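Local coordinates for Glyco_hydro_cc domain-containing protein (Cryptococcus neoformans, PDB 6UBC), which probably binds beta-1,3-glucan oligosaccharides, being an oligosaccharide-binding member (subgroup VII) of glycoside hydrolase family GH128, at residues E274-T279 with M313-A318; T339-N344 with T353-Y358; V368-C373 with A410-E415; Y268-E273 with I307-S312; I285-A290 with T322-A327. One frame throughout, in Å; residues are numbered along the deposited sequence.

Interaction 1: E274-T279 with M313-A318; sequences EPDCST and MCHQAA
The imidazole of His315 and the carboxylate of Asp276 are the two flat groups that meet here, with their planes 62° apart. Asp276 OD2 sits at the edge of the His315 ring, near its plane, and takes a hydrogen bond from His315 ND1 at 2.7 Å. Asp276 O lies at the same ring's edge, in plane, 3.2 Å from His315 CE1, while Cys277 SG approaches obliquely. Seen from the carboxylate, ND1 arrives from above the plane, 47° out of it. The backbone N of His315 reaches Asp276 OD2 as well, at 3.1 Å, from the same face but on the syn side, so two N-H groups grip one oxygen. The other oxygen, Asp276 OD1, uses its syn lone pair for Cys314 N at 2.8 Å in a nearly straight bond. Three donors therefore hold the carboxylate against rotation; the chi1 of 57°, which sets CG between the backbone N and the carbonyl carbon, turns it toward the 313-318 loop. These are two type I beta turns, Glu274-Cys277 and Met313-Gln316, in loops that follow strands 268-270 and 307-309 of the glycosyl hydrolase core. The Cys277-Cys314 disulfide, with SG atoms 2.1 Å apart, ties them covalently. Beside it the extended chain of Glu274 passes Cys314, CG to CB at 3.8 Å, and its carboxylate goes on to hydrogen bonds with His342 and Ser282. On the apolar flank Met313, bent at chi2 and chi3, brings CE to 3.9 Å from Pro275 CG, the two side chains crossing at about a right angle and both touching Trp324 of helix 324-331.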
# COMPACT_ATOMS: atom_id res chain seq x y z
N GLU A 274 7.69 4.86 0.14
CA GLU A 274 8.29 5.82 -0.81
C GLU A 274 9.70 6.21 -0.37
O GLU A 274 10.07 7.40 -0.27
CB GLU A 274 7.29 6.97 -0.84
CG GLU A 274 6.01 6.57 -1.54
CD GLU A 274 4.94 7.65 -1.64
OE1 GLU A 274 5.28 8.82 -1.22
OE2 GLU A 274 3.80 7.36 -2.20
N PRO A 275 10.63 5.24 -0.18
CA PRO A 275 12.00 5.59 0.13
C PRO A 275 12.68 6.37 -1.01
O PRO A 275 13.75 7.01 -0.76
CB PRO A 275 12.67 4.22 0.43
CG PRO A 275 11.83 3.25 -0.40
CD PRO A 275 10.41 3.80 -0.27
N ASP A 276 12.12 6.29 -2.22
CA ASP A 276 12.67 6.95 -3.43
C ASP A 276 12.28 8.43 -3.47
O ASP A 276 12.74 9.12 -4.40
CB ASP A 276 12.24 6.21 -4.70
CG ASP A 276 10.76 6.07 -4.88
OD1 ASP A 276 10.03 5.92 -3.84
OD2 ASP A 276 10.32 6.09 -6.06
N CYS A 277 11.49 8.91 -2.53
CA CYS A 277 11.09 10.34 -2.46
C CYS A 277 11.61 10.97 -1.17
O CYS A 277 11.64 10.29 -0.13
CB CYS A 277 9.58 10.52 -2.53
SG CYS A 277 9.02 10.77 -4.24
N SER A 278 11.81 12.29 -1.20
CA SER A 278 12.31 13.08 -0.04
C SER A 278 11.26 14.08 0.48
O SER A 278 11.52 14.78 1.46
CB SER A 278 13.57 13.77 -0.45
OG SER A 278 13.31 14.58 -1.57
N THR A 279 10.07 14.11 -0.10
CA THR A 279 9.04 15.11 0.22
C THR A 279 8.19 14.57 1.35
O THR A 279 8.29 13.40 1.75
CB THR A 279 8.33 15.46 -1.09
OG1 THR A 279 7.91 14.24 -1.70
CG2 THR A 279 9.26 16.17 -2.05
N MET A 313 7.32 2.50 -4.46
CA MET A 313 7.99 3.58 -5.23
C MET A 313 7.03 4.77 -5.47
O MET A 313 6.00 4.64 -6.18
CB MET A 313 8.53 3.07 -6.57
CG MET A 313 9.59 1.99 -6.40
SD MET A 313 11.07 2.42 -5.45
CE MET A 313 10.59 1.87 -3.80
N CYS A 314 7.46 5.95 -5.07
CA CYS A 314 6.67 7.17 -5.41
C CYS A 314 6.75 7.41 -6.91
O CYS A 314 5.82 8.02 -7.41
CB CYS A 314 7.13 8.40 -4.63
SG CYS A 314 8.79 8.90 -5.09
N HIS A 315 7.81 6.96 -7.59
CA HIS A 315 8.05 7.26 -9.03
C HIS A 315 7.18 6.38 -9.93
O HIS A 315 7.26 6.56 -11.14
CB HIS A 315 9.51 7.24 -9.39
CG HIS A 315 10.30 8.36 -8.82
ND1 HIS A 315 10.94 8.28 -7.59
CD2 HIS A 315 10.53 9.62 -9.32
CE1 HIS A 315 11.55 9.45 -7.36
NE2 HIS A 315 11.37 10.27 -8.43
N GLN A 316 6.41 5.44 -9.37
CA GLN A 316 5.44 4.61 -10.14
C GLN A 316 6.24 3.93 -11.27
O GLN A 316 7.35 3.42 -11.01
CB GLN A 316 4.29 5.49 -10.65
CG GLN A 316 3.55 6.19 -9.51
CD GLN A 316 2.26 6.80 -9.99
OE1 GLN A 316 1.32 6.06 -10.33
NE2 GLN A 316 2.27 8.15 -10.02
N ALA A 317 5.76 3.99 -12.51
CA ALA A 317 6.41 3.21 -13.59
C ALA A 317 7.69 3.92 -14.03
O ALA A 317 8.54 3.25 -14.65
CB ALA A 317 5.40 3.01 -14.70
N ALA A 318 7.89 5.17 -13.64
CA ALA A 318 9.16 5.86 -13.93
C ALA A 318 10.35 5.30 -13.10
O ALA A 318 11.50 5.73 -13.25
CB ALA A 318 8.98 7.35 -13.72

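Interaction 2: T339-N344 with T353-Y358; sequences TNLHIN and TDIDYY
Leu341 packs closely on Tyr358: its CD1 comes to 3.6 Å from Tyr358 CG, and its CG to 3.7 Å from Tyr358 CD2. The two side chains lie alongside with their ends pointing opposite ways, and the methyl meets the ring obliquely at the root of the tyrosine, near CB. The second branch of Leu341, CD2, turns along the helix and lies 3.8 Å from Asp354 O, with Ile355 CG1 a little farther off. Thr339 adds its methyl: CG2, anti to the backbone N, is 3.9 Å from Tyr358 CD1, and the threonine and tyrosine side chains cross at about a right angle. Strand 339-344 and helix 353-358 run nearly antiparallel, their axes at 158° and 9.4 Å apart at closest, as expected for the first strand and the helix of the beta-alpha-beta unit 339-345, 348-362, 366-375. The looser part is between the isoleucines, where Ile343 CD1 is 4.2 Å from Ile355 CG1. Asp354 OD2 comes close to aliphatic carbon, 3.5 Å from Ile343 CG1, without bonding, and no direct hydrogen bond joins the two segments. At the Thr339 end the link is made by water: water 1 lies 2.7 Å from Thr339 OG1 and donates to Tyr358 O. The same OG1 is hydrogen-bonded to Trp336, and Tyr358 OH reaches Gln316 O, tying the helix to the loop after strand 307-309. On the helix, Asp356 forms a salt bridge with Arg405.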
# COMPACT_ATOMS: atom_id res chain seq x y z
N THR A 339 4.89 -7.43 -4.68
CA THR A 339 5.40 -6.15 -5.20
C THR A 339 4.35 -5.10 -4.80
O THR A 339 3.17 -5.27 -5.07
CB THR A 339 5.65 -6.16 -6.70
OG1 THR A 339 6.45 -7.30 -7.00
CG2 THR A 339 6.35 -4.90 -7.16
N ASN A 340 4.84 -4.04 -4.17
CA ASN A 340 4.03 -2.96 -3.58
C ASN A 340 3.95 -1.81 -4.56
O ASN A 340 5.05 -1.22 -4.85
CB ASN A 340 4.70 -2.49 -2.29
CG ASN A 340 3.93 -1.46 -1.51
OD1 ASN A 340 2.94 -0.92 -2.00
ND2 ASN A 340 4.40 -1.16 -0.28
N LEU A 341 2.76 -1.40 -4.97
CA LEU A 341 2.58 -0.23 -5.84
C LEU A 341 1.83 0.88 -5.09
O LEU A 341 0.87 0.59 -4.32
CB LEU A 341 1.76 -0.60 -7.09
CG LEU A 341 2.56 -1.18 -8.25
CD1 LEU A 341 3.34 -2.40 -7.85
CD2 LEU A 341 1.62 -1.48 -9.46
N HIS A 342 2.17 2.11 -5.47
CA HIS A 342 1.38 3.34 -5.22
C HIS A 342 0.97 3.79 -6.61
O HIS A 342 1.84 4.02 -7.46
CB HIS A 342 2.26 4.38 -4.48
CG HIS A 342 2.36 4.06 -3.04
ND1 HIS A 342 3.00 4.88 -2.16
CD2 HIS A 342 1.93 2.99 -2.36
CE1 HIS A 342 2.97 4.30 -0.99
NE2 HIS A 342 2.32 3.12 -1.05
N ILE A 343 -0.34 3.91 -6.82
CA ILE A 343 -0.86 4.33 -8.13
C ILE A 343 -1.51 5.70 -7.98
O ILE A 343 -2.54 5.80 -7.28
CB ILE A 343 -1.79 3.27 -8.70
CG1 ILE A 343 -1.03 1.97 -8.92
CG2 ILE A 343 -2.41 3.71 -10.01
CD1 ILE A 343 -1.88 0.86 -9.52
N ASN A 344 -0.91 6.69 -8.62
CA ASN A 344 -1.43 8.09 -8.58
C ASN A 344 -1.59 8.47 -10.05
O ASN A 344 -0.60 8.89 -10.65
CB ASN A 344 -0.50 9.00 -7.79
CG ASN A 344 -0.51 8.56 -6.33
OD1 ASN A 344 -1.52 8.68 -5.67
ND2 ASN A 344 0.66 8.18 -5.81
N THR A 353 -0.42 1.01 -17.01
CA THR A 353 1.02 1.23 -17.17
C THR A 353 1.77 0.80 -15.90
O THR A 353 2.79 0.11 -15.97
CB THR A 353 1.26 2.70 -17.49
OG1 THR A 353 0.65 2.97 -18.74
CG2 THR A 353 2.72 3.06 -17.53
N ASP A 354 1.28 1.20 -14.73
CA ASP A 354 1.98 0.86 -13.46
C ASP A 354 1.98 -0.65 -13.25
O ASP A 354 3.05 -1.22 -12.92
CB ASP A 354 1.36 1.57 -12.25
CG ASP A 354 1.60 3.07 -12.13
OD1 ASP A 354 2.44 3.64 -12.88
OD2 ASP A 354 0.93 3.67 -11.25
N ILE A 355 0.80 -1.29 -13.38
CA ILE A 355 0.68 -2.74 -13.09
C ILE A 355 1.54 -3.51 -14.09
O ILE A 355 2.34 -4.38 -13.68
CB ILE A 355 -0.77 -3.22 -13.07
CG1 ILE A 355 -1.60 -2.50 -12.03
CG2 ILE A 355 -0.75 -4.73 -12.90
CD1 ILE A 355 -3.04 -2.78 -12.22
N ASP A 356 1.46 -3.12 -15.35
CA ASP A 356 2.30 -3.76 -16.40
C ASP A 356 3.78 -3.65 -16.04
O ASP A 356 4.53 -4.65 -16.15
CB ASP A 356 2.05 -3.17 -17.78
CG ASP A 356 0.71 -3.49 -18.40
OD1 ASP A 356 -0.02 -4.33 -17.90
OD2 ASP A 356 0.42 -2.86 -19.38
N TYR A 357 4.27 -2.45 -15.70
CA TYR A 357 5.71 -2.27 -15.45
C TYR A 357 6.15 -3.24 -14.35
O TYR A 357 7.19 -3.97 -14.49
CB TYR A 357 6.07 -0.81 -15.14
CG TYR A 357 7.50 -0.73 -14.72
CD1 TYR A 357 8.54 -0.83 -15.62
CD2 TYR A 357 7.84 -0.76 -13.37
CE1 TYR A 357 9.86 -0.87 -15.23
CE2 TYR A 357 9.16 -0.83 -12.97
CZ TYR A 357 10.18 -0.87 -13.90
OH TYR A 357 11.48 -0.98 -13.49
N TYR A 358 5.42 -3.24 -13.23
CA TYR A 358 5.85 -3.99 -12.03
C TYR A 358 5.68 -5.49 -12.23
O TYR A 358 6.56 -6.24 -11.69
CB TYR A 358 5.20 -3.44 -10.76
CG TYR A 358 5.86 -2.14 -10.36
CD1 TYR A 358 7.11 -2.13 -9.76
CD2 TYR A 358 5.31 -0.92 -10.68
CE1 TYR A 358 7.75 -0.96 -9.39
CE2 TYR A 358 5.90 0.27 -10.30
CZ TYR A 358 7.13 0.26 -9.66
OH TYR A 358 7.76 1.42 -9.31
O HOH W 1 5.63 -8.04 -9.50

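Interaction 3: V368-C373 with A410-E415; sequences VTEFAC and AYSTGE
Phe371 and Tyr411 cross at about a right angle, their ring planes 73° apart and their centroids 5.6 Å apart, an oblique pairing. Beside it is a clearer interaction: Tyr411 CA lies over one face of the phenylalanine, 4.0 Å from the Phe371 ring centroid and 27° off its normal, a CH-pi contact. The chi1 of Phe371, 69°, sets CG between the backbone N and the carbonyl carbon and swings the ring over the chain of 410-411, so that Phe371 CE2 approaches Tyr411 N to 3.3 Å. Tyr411 takes the other course, CG anti to its own N; its CB points away from the strand overall, yet CD2 stays 3.9 Å from Phe371 CZ. The backbones join in parallel fashion: Ala410 N bonds to Val368 O, Phe371 N to Ala410 O, and Ser412 N to Phe371 O at 2.9 Å. Ser412 points its CB at the strand, 3.8 Å from Glu370 CB, while its OG accepts from Gly414 N in an ST turn. Glu370 OE2 is bonded to Trp225. Strand 366-375 lies between its parallel neighbours 339-345 and 406-411; helix 386-402 packs on Phe371 through Ile396 and on Tyr411 through Ile393, and Trp421 stacks on the Tyr411 ring.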
# COMPACT_ATOMS: atom_id res chain seq x y z
N VAL A 368 -1.61 -3.04 -4.28
CA VAL A 368 -1.67 -1.55 -4.44
C VAL A 368 -1.96 -1.01 -3.05
O VAL A 368 -3.14 -0.91 -2.67
CB VAL A 368 -2.68 -1.11 -5.51
CG1 VAL A 368 -2.67 0.40 -5.72
CG2 VAL A 368 -2.38 -1.74 -6.85
N THR A 369 -0.94 -0.56 -2.34
CA THR A 369 -1.14 -0.20 -0.91
C THR A 369 -1.70 1.24 -0.81
O THR A 369 -2.21 1.57 0.25
CB THR A 369 0.11 -0.39 -0.06
OG1 THR A 369 1.11 0.50 -0.58
CG2 THR A 369 0.55 -1.85 -0.02
N GLU A 370 -1.59 2.05 -1.86
CA GLU A 370 -2.18 3.41 -1.89
C GLU A 370 -2.60 3.67 -3.32
O GLU A 370 -1.74 3.49 -4.22
CB GLU A 370 -1.18 4.50 -1.47
CG GLU A 370 -0.76 4.45 -0.03
CD GLU A 370 0.31 5.41 0.39
OE1 GLU A 370 0.63 6.36 -0.39
OE2 GLU A 370 0.86 5.20 1.52
N PHE A 371 -3.84 4.01 -3.58
CA PHE A 371 -4.17 4.65 -4.87
C PHE A 371 -4.95 5.93 -4.65
O PHE A 371 -5.60 6.08 -3.62
CB PHE A 371 -4.98 3.74 -5.77
CG PHE A 371 -6.39 3.42 -5.37
CD1 PHE A 371 -7.43 4.26 -5.71
CD2 PHE A 371 -6.67 2.28 -4.62
CE1 PHE A 371 -8.72 3.97 -5.30
CE2 PHE A 371 -7.94 2.02 -4.17
CZ PHE A 371 -8.97 2.86 -4.54
N ALA A 372 -4.78 6.83 -5.60
CA ALA A 372 -5.45 8.14 -5.61
C ALA A 372 -5.60 8.66 -7.02
O ALA A 372 -4.75 8.37 -7.84
CB ALA A 372 -4.72 9.12 -4.73
N CYS A 373 -6.65 9.46 -7.25
CA CYS A 373 -6.87 10.18 -8.52
C CYS A 373 -5.91 11.37 -8.55
O CYS A 373 -6.14 12.36 -7.82
CB CYS A 373 -8.31 10.62 -8.66
SG CYS A 373 -8.75 11.14 -10.34
N ALA A 410 -5.81 -0.77 -1.71
CA ALA A 410 -6.29 0.15 -0.65
C ALA A 410 -6.36 1.58 -1.16
O ALA A 410 -5.34 2.16 -1.63
CB ALA A 410 -5.39 0.05 0.56
N TYR A 411 -7.51 2.18 -0.89
CA TYR A 411 -7.74 3.63 -1.03
C TYR A 411 -6.74 4.42 -0.19
O TYR A 411 -6.59 4.17 1.03
CB TYR A 411 -9.17 3.88 -0.64
CG TYR A 411 -9.74 5.23 -0.98
CD1 TYR A 411 -9.39 6.36 -0.24
CD2 TYR A 411 -10.60 5.39 -2.03
CE1 TYR A 411 -9.96 7.59 -0.52
CE2 TYR A 411 -11.19 6.60 -2.31
CZ TYR A 411 -10.85 7.72 -1.58
OH TYR A 411 -11.44 8.91 -1.85
N SER A 412 -6.06 5.40 -0.80
CA SER A 412 -5.07 6.21 -0.08
C SER A 412 -5.79 7.22 0.79
O SER A 412 -6.60 7.98 0.23
CB SER A 412 -4.14 6.89 -1.03
OG SER A 412 -3.22 7.64 -0.28
N THR A 413 -5.44 7.34 2.10
CA THR A 413 -5.90 8.49 2.92
C THR A 413 -4.66 9.32 3.33
O THR A 413 -4.66 9.94 4.36
CB THR A 413 -6.74 7.99 4.11
OG1 THR A 413 -5.90 7.22 4.98
CG2 THR A 413 -7.98 7.24 3.67
N GLY A 414 -3.64 9.26 2.54
CA GLY A 414 -2.36 9.93 2.79
C GLY A 414 -2.47 11.44 2.61
O GLY A 414 -3.51 11.98 2.16
N GLU A 415 -1.33 12.08 2.78
CA GLU A 415 -1.21 13.56 2.71
C GLU A 415 -1.03 13.95 1.27
O GLU A 415 -0.64 13.12 0.46
CB GLU A 415 0.00 14.05 3.52
CG GLU A 415 -0.31 14.23 5.00
CD GLU A 415 -1.76 14.61 5.26
OE1 GLU A 415 -2.28 15.51 4.52
OE2 GLU A 415 -2.41 13.97 6.13

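Interaction 4: Y268-E273 with I307-S312; sequences YIIGFE and ILISPS
Ile307 O accepts from Ile269 N at 2.9 Å, and Ile269 O in turn accepts from Ile309 N at 2.8 Å, so Ile269 uses both of its backbone polar groups on the neighbouring strand. Both bonds are nearly straight. Ile309 O is then taken by Gly271 N in a more bent bond of 135°. Past Gly271, Ser312 N donates to Phe272 O at 3.0 Å. Water 2 probably donates to Gly271 O and lies 2.7 Å from Ser312 OG, which also bonds Glu274 N. Ser310 OG donates to Pro311 O, the carbonyl of the next residue, and Tyr268 OH bonds Ser196 O. Apolar groups fill in around these bonds: Tyr268 lies alongside Ile307, Tyr268 CE1 to Ile307 CD1 at 3.5 Å, and Ile309 CD1 approaches the edge of the same ring. Ile269 and Leu308 run side by side on the other face, whereas Phe272 CD2 meets Pro311 CG at 3.7 Å. The CB of Glu273 points away from segment 307-312, and its OE2 lies close to Glu370 OE2. Strands 268-270 and 307-309, 16° apart and linked through helix 287-298, form a parallel beta-alpha-beta unit, consistent with the (beta/alpha)8-barrel type of core known for GH128 enzymes.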
# COMPACT_ATOMS: atom_id res chain seq x y z
N TYR A 268 1.34 -10.18 7.69
CA TYR A 268 1.79 -9.36 6.53
C TYR A 268 2.67 -8.21 7.02
O TYR A 268 2.34 -7.55 8.02
CB TYR A 268 0.57 -8.72 5.84
CG TYR A 268 -0.51 -9.69 5.46
CD1 TYR A 268 -0.45 -10.39 4.26
CD2 TYR A 268 -1.51 -10.03 6.35
CE1 TYR A 268 -1.42 -11.34 3.93
CE2 TYR A 268 -2.49 -10.96 6.01
CZ TYR A 268 -2.43 -11.63 4.81
OH TYR A 268 -3.40 -12.58 4.53
N ILE A 269 3.74 -7.91 6.26
CA ILE A 269 4.60 -6.74 6.55
C ILE A 269 4.72 -5.92 5.28
O ILE A 269 5.23 -6.49 4.27
CB ILE A 269 5.96 -7.17 7.03
CG1 ILE A 269 5.89 -7.97 8.33
CG2 ILE A 269 6.79 -5.92 7.22
CD1 ILE A 269 7.13 -8.78 8.59
N ILE A 270 4.23 -4.69 5.31
CA ILE A 270 4.53 -3.71 4.23
C ILE A 270 5.87 -3.02 4.51
O ILE A 270 6.12 -2.54 5.63
CB ILE A 270 3.38 -2.73 4.09
CG1 ILE A 270 2.11 -3.47 3.67
CG2 ILE A 270 3.79 -1.57 3.15
CD1 ILE A 270 0.87 -2.58 3.68
N GLY A 271 6.72 -2.93 3.49
CA GLY A 271 8.01 -2.25 3.51
C GLY A 271 7.88 -0.74 3.38
O GLY A 271 6.76 -0.17 3.37
N PHE A 272 9.02 -0.10 3.21
CA PHE A 272 9.17 1.34 3.43
C PHE A 272 8.24 2.13 2.51
O PHE A 272 8.06 1.80 1.33
CB PHE A 272 10.61 1.78 3.20
CG PHE A 272 11.60 0.82 3.82
CD1 PHE A 272 11.61 0.61 5.17
CD2 PHE A 272 12.47 0.08 3.02
CE1 PHE A 272 12.51 -0.28 5.75
CE2 PHE A 272 13.39 -0.78 3.58
CZ PHE A 272 13.42 -0.95 4.96
N GLU A 273 7.73 3.20 3.09
CA GLU A 273 6.89 4.16 2.37
C GLU A 273 7.74 5.04 1.46
O GLU A 273 8.41 5.92 1.98
CB GLU A 273 6.19 5.08 3.38
CG GLU A 273 5.25 6.06 2.73
CD GLU A 273 3.88 5.53 2.39
OE1 GLU A 273 3.56 4.36 2.77
OE2 GLU A 273 3.14 6.34 1.73
N ILE A 307 4.25 -12.80 5.41
CA ILE A 307 4.29 -12.44 3.97
C ILE A 307 4.97 -11.06 3.82
O ILE A 307 4.51 -10.10 4.51
CB ILE A 307 2.88 -12.47 3.37
CG1 ILE A 307 2.32 -13.89 3.28
CG2 ILE A 307 2.85 -11.84 2.01
CD1 ILE A 307 0.82 -13.92 3.16
N LEU A 308 6.00 -10.96 2.97
CA LEU A 308 6.79 -9.72 2.81
C LEU A 308 6.33 -8.94 1.58
O LEU A 308 6.32 -9.46 0.46
CB LEU A 308 8.26 -10.01 2.68
CG LEU A 308 8.83 -10.82 3.84
CD1 LEU A 308 10.33 -10.80 3.71
CD2 LEU A 308 8.38 -10.27 5.18
N ILE A 309 5.90 -7.71 1.83
CA ILE A 309 5.47 -6.78 0.77
C ILE A 309 6.58 -5.74 0.59
O ILE A 309 7.04 -5.16 1.55
CB ILE A 309 4.11 -6.20 1.13
CG1 ILE A 309 3.08 -7.34 1.18
CG2 ILE A 309 3.68 -5.10 0.19
CD1 ILE A 309 2.34 -7.40 2.50
N SER A 310 6.96 -5.46 -0.64
CA SER A 310 8.16 -4.64 -0.98
C SER A 310 7.93 -3.21 -0.51
O SER A 310 6.80 -2.79 -0.23
CB SER A 310 8.43 -4.68 -2.46
OG SER A 310 7.61 -3.80 -3.20
N PRO A 311 9.01 -2.38 -0.48
CA PRO A 311 8.81 -0.94 -0.40
C PRO A 311 7.99 -0.43 -1.59
O PRO A 311 7.97 -1.05 -2.66
CB PRO A 311 10.23 -0.32 -0.47
CG PRO A 311 11.15 -1.51 -0.08
CD PRO A 311 10.44 -2.73 -0.68
N SER A 312 7.33 0.70 -1.40
CA SER A 312 6.54 1.39 -2.43
C SER A 312 7.38 2.46 -3.13
O SER A 312 7.89 3.32 -2.44
CB SER A 312 5.31 2.03 -1.82
OG SER A 312 5.63 2.76 -0.62
O HOH W 2 4.81 1.20 1.49

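Interaction 5: I285-A290 with T322-A327; sequences IAVADA and TKWLSA
The indole N-H of Trp324 makes the shortest polar bond of the contact, Trp324 NE1 to Ile285 O at 2.9 Å. The acceptor lies in the plane of the indole, which helps fix the rotation of the ring as well as its position; the N-H...O angle is 150°. Trp324 gets there with CG anti to the backbone N, chi1 -164°, which carries the side chain from its place at the start of helix 324-331 toward the start of helix 287-298. Over one face of the indole sits Val287 CG2, 3.5 Å from the centroid of the Trp324 five-membered ring and only 8° off its normal, a CH-pi contact over that ring. The valine and the tryptophan run alongside each other in opposite senses, while the valine's other branch, Val287 CG1, turns to Ala327 CB at 3.8 Å. At the six-membered end of the indole Ala290 CB comes in at the edge, 3.5 Å from Trp324 CZ2. Pro275 and Met313 also touch the indole, and the Phe328 ring meets it with the two planes at a shallow angle. Ala286 and Lys323 occupy the N-cap positions of the two helices, and Glu319 accepts from the backbone N of Leu325 and Ser326. With one directed N-H bond and otherwise carbon packed on carbon and on a pi face, the helix starts are held by shape and by a single polar anchor, with no charged pair between the two segments.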
# COMPACT_ATOMS: atom_id res chain seq x y z
N ILE A 285 15.10 7.08 1.88
CA ILE A 285 16.19 6.13 2.27
C ILE A 285 17.06 5.82 1.03
O ILE A 285 16.54 5.42 -0.01
CB ILE A 285 15.61 4.85 2.87
CG1 ILE A 285 14.42 5.09 3.80
CG2 ILE A 285 16.70 4.05 3.57
CD1 ILE A 285 13.73 3.83 4.27
N ALA A 286 18.38 5.95 1.16
CA ALA A 286 19.31 5.48 0.12
C ALA A 286 19.13 3.96 -0.06
O ALA A 286 18.95 3.24 0.93
CB ALA A 286 20.73 5.85 0.53
N VAL A 287 19.25 3.50 -1.29
CA VAL A 287 19.13 2.07 -1.61
C VAL A 287 19.93 1.21 -0.65
O VAL A 287 19.34 0.23 -0.11
CB VAL A 287 19.50 1.78 -3.07
CG1 VAL A 287 19.60 0.29 -3.35
CG2 VAL A 287 18.44 2.39 -3.97
N ALA A 288 21.22 1.47 -0.49
CA ALA A 288 22.08 0.55 0.27
C ALA A 288 21.61 0.49 1.72
O ALA A 288 21.66 -0.65 2.30
CB ALA A 288 23.55 0.95 0.18
N ASP A 289 21.25 1.62 2.32
CA ASP A 289 20.74 1.66 3.72
C ASP A 289 19.43 0.87 3.78
O ASP A 289 19.19 0.11 4.77
CB ASP A 289 20.52 3.08 4.23
CG ASP A 289 21.86 3.82 4.26
OD1 ASP A 289 22.83 3.16 4.51
OD2 ASP A 289 21.91 4.99 3.93
N ALA A 290 18.59 1.01 2.75
CA ALA A 290 17.27 0.35 2.83
C ALA A 290 17.43 -1.17 2.73
O ALA A 290 16.67 -1.95 3.42
CB ALA A 290 16.37 0.87 1.76
N THR A 322 14.49 5.76 -12.59
CA THR A 322 15.13 6.12 -11.28
C THR A 322 15.91 4.92 -10.72
O THR A 322 16.92 5.16 -10.06
CB THR A 322 14.12 6.55 -10.22
OG1 THR A 322 13.22 5.47 -10.16
CG2 THR A 322 13.43 7.82 -10.59
N LYS A 323 15.44 3.69 -10.98
CA LYS A 323 16.17 2.44 -10.61
C LYS A 323 16.45 2.36 -9.10
O LYS A 323 17.46 1.76 -8.71
CB LYS A 323 17.46 2.38 -11.44
CG LYS A 323 17.22 2.33 -12.94
CD LYS A 323 18.51 2.06 -13.64
CE LYS A 323 18.35 1.89 -15.13
NZ LYS A 323 19.63 2.20 -15.81
N TRP A 324 15.50 2.76 -8.26
CA TRP A 324 15.62 2.54 -6.80
C TRP A 324 15.30 1.08 -6.48
O TRP A 324 16.15 0.37 -5.88
CB TRP A 324 14.70 3.49 -6.03
CG TRP A 324 15.02 3.60 -4.57
CD1 TRP A 324 15.71 4.61 -3.93
CD2 TRP A 324 14.65 2.66 -3.55
NE1 TRP A 324 15.81 4.32 -2.59
CE2 TRP A 324 15.21 3.12 -2.33
CE3 TRP A 324 14.01 1.43 -3.57
CZ2 TRP A 324 15.14 2.37 -1.17
CZ3 TRP A 324 13.93 0.70 -2.40
CH2 TRP A 324 14.42 1.21 -1.21
N LEU A 325 14.09 0.64 -6.84
CA LEU A 325 13.65 -0.71 -6.51
C LEU A 325 14.57 -1.72 -7.19
O LEU A 325 14.82 -2.81 -6.64
CB LEU A 325 12.22 -0.95 -6.93
CG LEU A 325 11.57 -2.17 -6.29
CD1 LEU A 325 11.54 -2.10 -4.76
CD2 LEU A 325 10.16 -2.36 -6.82
N SER A 326 14.96 -1.45 -8.43
CA SER A 326 15.77 -2.44 -9.18
C SER A 326 17.12 -2.61 -8.49
O SER A 326 17.60 -3.77 -8.38
CB SER A 326 15.92 -2.10 -10.63
OG SER A 326 16.56 -0.85 -10.85
N ALA A 327 17.73 -1.52 -8.06
CA ALA A 327 19.01 -1.64 -7.31
C ALA A 327 18.77 -2.31 -5.96
O ALA A 327 19.59 -3.12 -5.55
CB ALA A 327 19.70 -0.33 -7.14

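Overall arrangement
Interactions 2, 3 and 4 are buried and belong to the central sheet: interactions 3 and 4 pair parallel strands by backbone bonds, while interaction 2 lays helix 348-362 on strand 339-345 by apolar contact and one water. Interactions 1 and 5 are partly buried and lie farther out, their centres about 13 and 18 Å from that of the chain. They alternate along the chain with interaction 4, joining the loops and helices that follow the same two strands; interaction 1 adds a disulfide and a gripped carboxylate, interaction 5 an indole. His342 of interaction 2 bonds Glu274 of interaction 1, near Glu273 and Glu370, whereas interactions 3 and 5 do not touch.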